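Local coordinates for protein sucrose 6(F)-phosphate phosphorylase (Thermoanaerobacterium thermosaccharolyticum DSM 571, PDB 6S9V) that is a bacterial phosphorylase of the alpha-amylase family, built round a closed TIM barrel of eight parallel strands, at residues T278-L283 with Y365-C370; E329-C334 with A339-I344; A374-R379 with K431-R436. All blocks are in the same frame, centred on the assembly; numbering follows the deposited sequence.

The three contacts lie on and beside the helical layer outside the barrel. Interaction 1 sits between the other two, its centre about 12 Å from each of theirs and on the same side of the chain's centre as each. It meets interaction 2 through Leu280, whose CD1 lies 3.7 Å from SG of Cys334, and interaction 3 through Leu283, whose CD1 lies 3.5 Å from CB of Ala378. Interactions 2 and 3 do not touch: their centres are about 23 Å apart and their nearest atoms about 11 Å. Along the chain, interaction 2 falls between the two segments of interaction 1, whereas interaction 3 follows both. All three use elements that follow the sixth, seventh or eighth barrel strand.

Interaction 1 (T278-L283 with Y365-C370); sequences TVLYTL and YSALNC
Leu368 is the bump of this contact and Leu280 and Leu283, one helical turn apart, form the hollow that takes it. The CD2 methyl of Leu368 settles between them, 3.6 Å from CD2 of Leu280 and 3.9 Å from CD1 of Leu283. The fit is reciprocated: CD2 of Leu280 pushes into the notch between CD2 of Leu368 and CB of Ala367, the latter 3.8 Å away. In Leu280 a chi1 of -95°, off the usual staggered value, turns CD2 to 365-370 while CD1 faces helix 324-336. Leu283 and Leu368 mesh at a slant through their methyl ends. Nothing polar bridges the two segments, and all four touching residues are buried. Ala378 of helix 372-384 packs against Leu368, adding a third wall to the apolar cluster.

Leu368 is the first residue after the short helix 364-367 to leave helical phi/psi. The chain turns back through Asn369, which has positive phi: Cys370 N bonds to Tyr365 O at 2.9 Å and Asn369 N to Ser366 O at 2.9 Å. Ala367 O is held by Arg337. A Schellman motif thus finishes this short helix against helix 275-285, which follows the sixth strand of the TIM barrel.

Interaction 2 (E329-C334 with A339-I344); sequences EVVDIC and ANLSLI
Val331 meets Leu341 with a single methyl, CG1, set between the two branches of the leucine at 3.7 Å from CD1 and 3.9 Å from CD2. That methyl is trans to the valine's own nitrogen (chi1 164°), which directs it from the helix flank to the strand, where Leu341 points back at it. One turn on, Cys334 makes the closer part of the contact, with backbone and side chain together. Its carbonyl oxygen accepts a hydrogen bond from Ala339 N, 3.0 Å long and fairly straight at 159°, although the donor lies tilted 32° from the carbonyl plane. The same residue's CB rests 4.0 Å from CB of Ala339, and this alanine methyl also lies beside the oxygen, with CB 3.2 Å from Cys334 O. The bond therefore ties the chain back to the helix just as it leaves for the strand. Ile360 of strand 357-361 touches Val331, Cys334 and Ala339 alike, making one apolar patch of both halves. This is a tight helix-turn-strand connection: helix 324-336 lies against edge strand 340-343 of the small antiparallel sheet, in the long excursion between strands seven and eight of the TIM barrel.

Interaction 3 (A374-R379 with K431-R436); sequences AYLAAR and KNVVQR
Helices 374-379 and 432-436 run nearly parallel, 20° apart and 10.6 Å between their axes, with Leu376 and Arg436 nearest in backbone register. They belong to the outer layer of the TIM barrel: helix 372-384 leads into the eighth strand and helix 432-446 comes after it. Leu376 gives the largest single share of the interface, wedged between Val433 and Arg436 on one flank of the second helix. Its CD2 lies 3.6 Å from CG2 of Val433, and its CD1 reaches the backbone of Arg436, 3.9 Å from the carbonyl carbon.

In Val433 a chi1 of 63° sets CG1 between the backbone N and the carbonyl carbon and leaves CG2 anti to N, and this second methyl serves two neighbours. Besides Leu376 it meets the ring edge of Tyr375, close to the ring plane, at 4.1 Å from CD2.

The chain of Arg436 bends at chi3 (67°), and the guanidinium lies with one face over CG of Leu376, offset toward the rim. While an apolar carbon covers that face, the nitrogens serve charges: NH2 makes a salt bridge to the C-terminal carboxylate of Val502 and NH1 one to Asp373. The chain terminus is thus tied to this helix pair.

Within the first helix, one turn on, Arg379 holds the hydroxyl end of Tyr375. That hydroxyl is hydrogen-bonded to Gly395 O and is gripped side-on by Arg379, whose CG also lies over one ring face. Both bonds lie in the guanidinium plane, with Arg379 NE 3.1 Å and NH2 3.0 Å from Tyr375 OH.

Interaction 1 (T278-L283 with Y365-C370)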
# COMPACT_ATOMS: atom_id res chain seq x y z
N THR A 278 4.65 -13.34 -6.38
CA THR A 278 4.94 -13.98 -7.66
C THR A 278 6.39 -13.79 -8.06
O THR A 278 7.04 -14.72 -8.56
CB THR A 278 3.99 -13.43 -8.73
OG1 THR A 278 2.64 -13.77 -8.38
CG2 THR A 278 4.32 -14.00 -10.10
N VAL A 279 6.94 -12.59 -7.84
CA VAL A 279 8.33 -12.34 -8.19
C VAL A 279 9.26 -13.12 -7.26
O VAL A 279 10.26 -13.69 -7.71
CB VAL A 279 8.63 -10.84 -8.17
CG1 VAL A 279 10.13 -10.58 -8.23
CG2 VAL A 279 7.93 -10.16 -9.36
N LEU A 280 8.93 -13.20 -5.97
CA LEU A 280 9.74 -14.00 -5.05
C LEU A 280 9.80 -15.45 -5.52
O LEU A 280 10.88 -16.06 -5.57
CB LEU A 280 9.17 -13.95 -3.64
CG LEU A 280 9.71 -12.94 -2.63
CD1 LEU A 280 8.98 -13.15 -1.31
CD2 LEU A 280 11.22 -13.07 -2.44
N TYR A 281 8.64 -16.03 -5.82
CA TYR A 281 8.60 -17.42 -6.29
C TYR A 281 9.39 -17.59 -7.58
O TYR A 281 10.12 -18.57 -7.75
CB TYR A 281 7.14 -17.85 -6.48
CG TYR A 281 6.99 -19.22 -7.09
CD1 TYR A 281 7.00 -19.40 -8.47
CD2 TYR A 281 6.86 -20.34 -6.28
CE1 TYR A 281 6.87 -20.67 -9.02
CE2 TYR A 281 6.73 -21.61 -6.83
CZ TYR A 281 6.74 -21.77 -8.20
OH TYR A 281 6.62 -23.03 -8.74
N THR A 282 9.24 -16.63 -8.50
CA THR A 282 9.95 -16.70 -9.78
C THR A 282 11.45 -16.82 -9.57
O THR A 282 12.12 -17.65 -10.21
CB THR A 282 9.64 -15.43 -10.59
OG1 THR A 282 8.23 -15.34 -10.86
CG2 THR A 282 10.41 -15.44 -11.88
N LEU A 283 12.01 -15.99 -8.69
CA LEU A 283 13.45 -15.93 -8.49
C LEU A 283 13.95 -17.08 -7.63
O LEU A 283 15.01 -17.65 -7.91
CB LEU A 283 13.82 -14.59 -7.87
CG LEU A 283 13.42 -13.41 -8.76
CD1 LEU A 283 13.50 -12.10 -7.98
CD2 LEU A 283 14.31 -13.35 -9.99
N TYR A 365 14.84 -7.16 0.04
CA TYR A 365 16.24 -7.54 -0.17
C TYR A 365 16.62 -8.72 0.71
O TYR A 365 17.26 -9.67 0.23
CB TYR A 365 17.11 -6.32 0.10
CG TYR A 365 18.59 -6.49 -0.12
CD1 TYR A 365 19.12 -6.73 -1.39
CD2 TYR A 365 19.48 -6.34 0.94
CE1 TYR A 365 20.49 -6.85 -1.58
CE2 TYR A 365 20.84 -6.46 0.75
CZ TYR A 365 21.34 -6.72 -0.50
OH TYR A 365 22.71 -6.83 -0.66
N SER A 366 16.22 -8.70 1.99
CA SER A 366 16.49 -9.85 2.86
C SER A 366 15.75 -11.09 2.39
O SER A 366 16.26 -12.22 2.51
CB SER A 366 16.08 -9.52 4.30
OG SER A 366 16.99 -8.63 4.92
N ALA A 367 14.54 -10.92 1.85
CA ALA A 367 13.76 -12.05 1.36
C ALA A 367 14.46 -12.76 0.21
O ALA A 367 14.31 -13.97 0.05
CB ALA A 367 12.37 -11.59 0.92
N LEU A 368 15.25 -12.03 -0.58
CA LEU A 368 16.04 -12.60 -1.66
C LEU A 368 17.45 -12.99 -1.21
O LEU A 368 18.34 -13.14 -2.04
CB LEU A 368 16.12 -11.62 -2.83
CG LEU A 368 14.76 -11.43 -3.51
CD1 LEU A 368 14.81 -10.29 -4.53
CD2 LEU A 368 14.31 -12.72 -4.17
N ASN A 369 17.65 -13.15 0.10
CA ASN A 369 18.94 -13.58 0.64
C ASN A 369 20.04 -12.56 0.35
O ASN A 369 21.22 -12.90 0.24
CB ASN A 369 19.32 -14.95 0.08
CG ASN A 369 19.77 -15.92 1.16
OD1 ASN A 369 19.95 -15.54 2.32
ND2 ASN A 369 19.95 -17.17 0.78
N CYS A 370 19.64 -11.29 0.22
CA CYS A 370 20.57 -10.18 -0.03
C CYS A 370 21.36 -10.40 -1.32
O CYS A 370 22.46 -9.86 -1.49
CB CYS A 370 21.51 -9.96 1.15
SG CYS A 370 20.65 -9.68 2.71

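Interaction 2 (E329-C334 with A339-I344)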
# COMPACT_ATOMS: atom_id res chain seq x y z
N GLU A 329 6.42 -23.17 0.91
CA GLU A 329 7.81 -23.17 0.49
C GLU A 329 8.41 -21.77 0.57
O GLU A 329 9.47 -21.57 1.18
CB GLU A 329 7.94 -23.71 -0.95
CG GLU A 329 9.39 -23.81 -1.44
CD GLU A 329 9.60 -23.28 -2.86
OE1 GLU A 329 8.66 -22.71 -3.46
OE2 GLU A 329 10.72 -23.43 -3.39
N VAL A 330 7.75 -20.79 -0.06
CA VAL A 330 8.26 -19.42 -0.09
C VAL A 330 8.23 -18.81 1.30
O VAL A 330 9.18 -18.13 1.71
CB VAL A 330 7.46 -18.58 -1.10
CG1 VAL A 330 7.86 -17.12 -1.02
CG2 VAL A 330 7.64 -19.12 -2.51
N VAL A 331 7.15 -19.03 2.05
CA VAL A 331 7.03 -18.48 3.40
C VAL A 331 8.17 -18.99 4.28
O VAL A 331 8.86 -18.22 4.95
CB VAL A 331 5.66 -18.83 4.01
CG1 VAL A 331 5.66 -18.64 5.52
CG2 VAL A 331 4.58 -17.98 3.35
N ASP A 332 8.38 -20.31 4.27
CA ASP A 332 9.42 -20.91 5.10
C ASP A 332 10.80 -20.40 4.72
O ASP A 332 11.66 -20.19 5.59
CB ASP A 332 9.35 -22.43 5.00
CG ASP A 332 8.17 -23.02 5.76
OD1 ASP A 332 7.54 -22.31 6.57
OD2 ASP A 332 7.86 -24.21 5.54
N ILE A 333 11.07 -20.24 3.42
CA ILE A 333 12.36 -19.70 2.99
C ILE A 333 12.52 -18.26 3.47
O ILE A 333 13.60 -17.87 3.94
CB ILE A 333 12.52 -19.82 1.46
CG1 ILE A 333 12.69 -21.30 1.08
CG2 ILE A 333 13.69 -18.95 0.97
CD1 ILE A 333 12.65 -21.55 -0.41
N CYS A 334 11.47 -17.45 3.37
CA CYS A 334 11.56 -16.08 3.88
C CYS A 334 11.80 -16.06 5.38
O CYS A 334 12.59 -15.25 5.89
CB CYS A 334 10.30 -15.29 3.53
SG CYS A 334 10.17 -14.87 1.77
N ALA A 339 12.39 -13.48 8.28
CA ALA A 339 11.03 -12.96 8.30
C ALA A 339 10.25 -13.42 9.53
O ALA A 339 10.54 -14.46 10.13
CB ALA A 339 10.29 -13.41 7.04
N ASN A 340 9.26 -12.62 9.92
CA ASN A 340 8.18 -13.05 10.79
C ASN A 340 6.86 -12.90 10.03
O ASN A 340 6.82 -12.34 8.93
CB ASN A 340 8.14 -12.27 12.11
CG ASN A 340 7.87 -10.79 11.92
OD1 ASN A 340 6.72 -10.37 11.83
ND2 ASN A 340 8.93 -9.99 11.86
N LEU A 341 5.79 -13.44 10.60
CA LEU A 341 4.55 -13.60 9.86
C LEU A 341 3.40 -12.92 10.57
O LEU A 341 3.29 -12.97 11.80
CB LEU A 341 4.20 -15.07 9.66
CG LEU A 341 5.28 -15.93 9.01
CD1 LEU A 341 4.78 -17.37 8.93
CD2 LEU A 341 5.64 -15.40 7.64
N SER A 342 2.55 -12.26 9.78
CA SER A 342 1.24 -11.83 10.23
C SER A 342 0.23 -12.89 9.81
O SER A 342 0.16 -13.26 8.63
CB SER A 342 0.88 -10.48 9.63
OG SER A 342 1.64 -9.44 10.23
N LEU A 343 -0.57 -13.35 10.76
CA LEU A 343 -1.48 -14.45 10.54
C LEU A 343 -2.90 -13.92 10.37
O LEU A 343 -3.22 -12.80 10.76
CB LEU A 343 -1.42 -15.45 11.69
CG LEU A 343 -0.03 -16.04 11.98
CD1 LEU A 343 -0.08 -17.09 13.09
CD2 LEU A 343 0.61 -16.62 10.72
N ILE A 344 -3.74 -14.75 9.76
CA ILE A 344 -5.15 -14.41 9.64
C ILE A 344 -5.85 -14.48 11.00
O ILE A 344 -6.65 -13.60 11.34
CB ILE A 344 -5.83 -15.36 8.63
CG1 ILE A 344 -5.28 -15.14 7.21
CG2 ILE A 344 -7.33 -15.17 8.65
CD1 ILE A 344 -5.81 -13.91 6.53

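Interaction 3 (A374-R379 with K431-R436)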
# COMPACT_ATOMS: atom_id res chain seq x y z
N ALA A 374 19.78 -10.94 -8.00
CA ALA A 374 18.38 -11.34 -7.98
C ALA A 374 17.48 -10.16 -7.63
O ALA A 374 16.37 -10.02 -8.17
CB ALA A 374 18.18 -12.48 -6.98
N TYR A 375 17.95 -9.28 -6.73
CA TYR A 375 17.15 -8.13 -6.34
C TYR A 375 16.99 -7.15 -7.49
O TYR A 375 15.89 -6.63 -7.73
CB TYR A 375 17.78 -7.45 -5.13
CG TYR A 375 17.02 -6.24 -4.67
CD1 TYR A 375 15.66 -6.32 -4.40
CD2 TYR A 375 17.65 -5.01 -4.52
CE1 TYR A 375 14.96 -5.22 -3.99
CE2 TYR A 375 16.94 -3.90 -4.10
CZ TYR A 375 15.59 -4.01 -3.84
OH TYR A 375 14.87 -2.90 -3.44
N LEU A 376 18.08 -6.88 -8.22
CA LEU A 376 17.96 -6.04 -9.41
C LEU A 376 17.07 -6.70 -10.45
O LEU A 376 16.29 -6.03 -11.14
CB LEU A 376 19.34 -5.74 -9.99
CG LEU A 376 20.01 -4.44 -9.54
CD1 LEU A 376 19.17 -3.22 -9.90
CD2 LEU A 376 20.24 -4.48 -8.05
N ALA A 377 17.15 -8.03 -10.58
CA ALA A 377 16.26 -8.75 -11.48
C ALA A 377 14.80 -8.56 -11.08
O ALA A 377 13.93 -8.33 -11.93
CB ALA A 377 16.62 -10.23 -11.53
N ALA A 378 14.52 -8.63 -9.77
CA ALA A 378 13.18 -8.41 -9.25
C ALA A 378 12.64 -7.04 -9.62
O ALA A 378 11.48 -6.90 -10.05
CB ALA A 378 13.19 -8.57 -7.73
N ARG A 379 13.45 -5.99 -9.43
CA ARG A 379 13.01 -4.64 -9.77
C ARG A 379 12.84 -4.48 -11.28
O ARG A 379 11.94 -3.76 -11.73
CB ARG A 379 14.01 -3.61 -9.23
CG ARG A 379 14.00 -3.50 -7.70
CD ARG A 379 12.76 -2.76 -7.19
NE ARG A 379 12.81 -2.62 -5.74
CZ ARG A 379 11.78 -2.33 -4.96
NH1 ARG A 379 10.57 -2.13 -5.48
NH2 ARG A 379 11.96 -2.24 -3.65
N LYS A 431 26.26 2.35 -1.78
CA LYS A 431 26.38 0.91 -1.99
C LYS A 431 26.16 0.58 -3.46
O LYS A 431 25.31 1.17 -4.13
CB LYS A 431 25.36 0.15 -1.14
CG LYS A 431 25.58 0.27 0.35
CD LYS A 431 24.92 -0.88 1.08
CE LYS A 431 23.40 -0.73 1.13
NZ LYS A 431 22.76 -1.85 1.88
N ASN A 432 26.95 -0.38 -3.97
CA ASN A 432 26.86 -0.73 -5.38
C ASN A 432 25.44 -1.12 -5.77
O ASN A 432 24.95 -0.71 -6.83
CB ASN A 432 27.83 -1.86 -5.71
CG ASN A 432 27.81 -2.22 -7.18
OD1 ASN A 432 27.22 -3.23 -7.58
ND2 ASN A 432 28.44 -1.39 -8.00
N VAL A 433 24.76 -1.91 -4.93
CA VAL A 433 23.42 -2.38 -5.28
C VAL A 433 22.45 -1.20 -5.38
O VAL A 433 21.54 -1.20 -6.23
CB VAL A 433 22.92 -3.43 -4.28
CG1 VAL A 433 22.79 -2.84 -2.88
CG2 VAL A 433 21.58 -4.01 -4.75
N VAL A 434 22.63 -0.18 -4.55
CA VAL A 434 21.75 0.99 -4.60
C VAL A 434 22.04 1.82 -5.84
O VAL A 434 21.12 2.30 -6.52
CB VAL A 434 21.89 1.82 -3.31
CG1 VAL A 434 21.08 3.11 -3.40
CG2 VAL A 434 21.46 1.00 -2.11
N GLN A 435 23.32 2.01 -6.17
CA GLN A 435 23.65 2.75 -7.39
C GLN A 435 23.12 2.03 -8.62
O GLN A 435 22.63 2.67 -9.57
CB GLN A 435 25.16 2.97 -7.48
CG GLN A 435 25.71 4.06 -6.53
CD GLN A 435 25.12 5.46 -6.77
OE1 GLN A 435 24.99 5.92 -7.91
NE2 GLN A 435 24.78 6.15 -5.68
N ARG A 436 23.18 0.69 -8.64
CA ARG A 436 22.59 -0.06 -9.75
C ARG A 436 21.08 0.15 -9.82
O ARG A 436 20.52 0.29 -10.91
CB ARG A 436 22.90 -1.55 -9.62
CG ARG A 436 24.35 -1.90 -9.82
CD ARG A 436 24.58 -3.36 -9.45
NE ARG A 436 23.90 -4.27 -10.37
CZ ARG A 436 23.76 -5.58 -10.16
NH1 ARG A 436 24.25 -6.13 -9.05
NH2 ARG A 436 23.14 -6.33 -11.06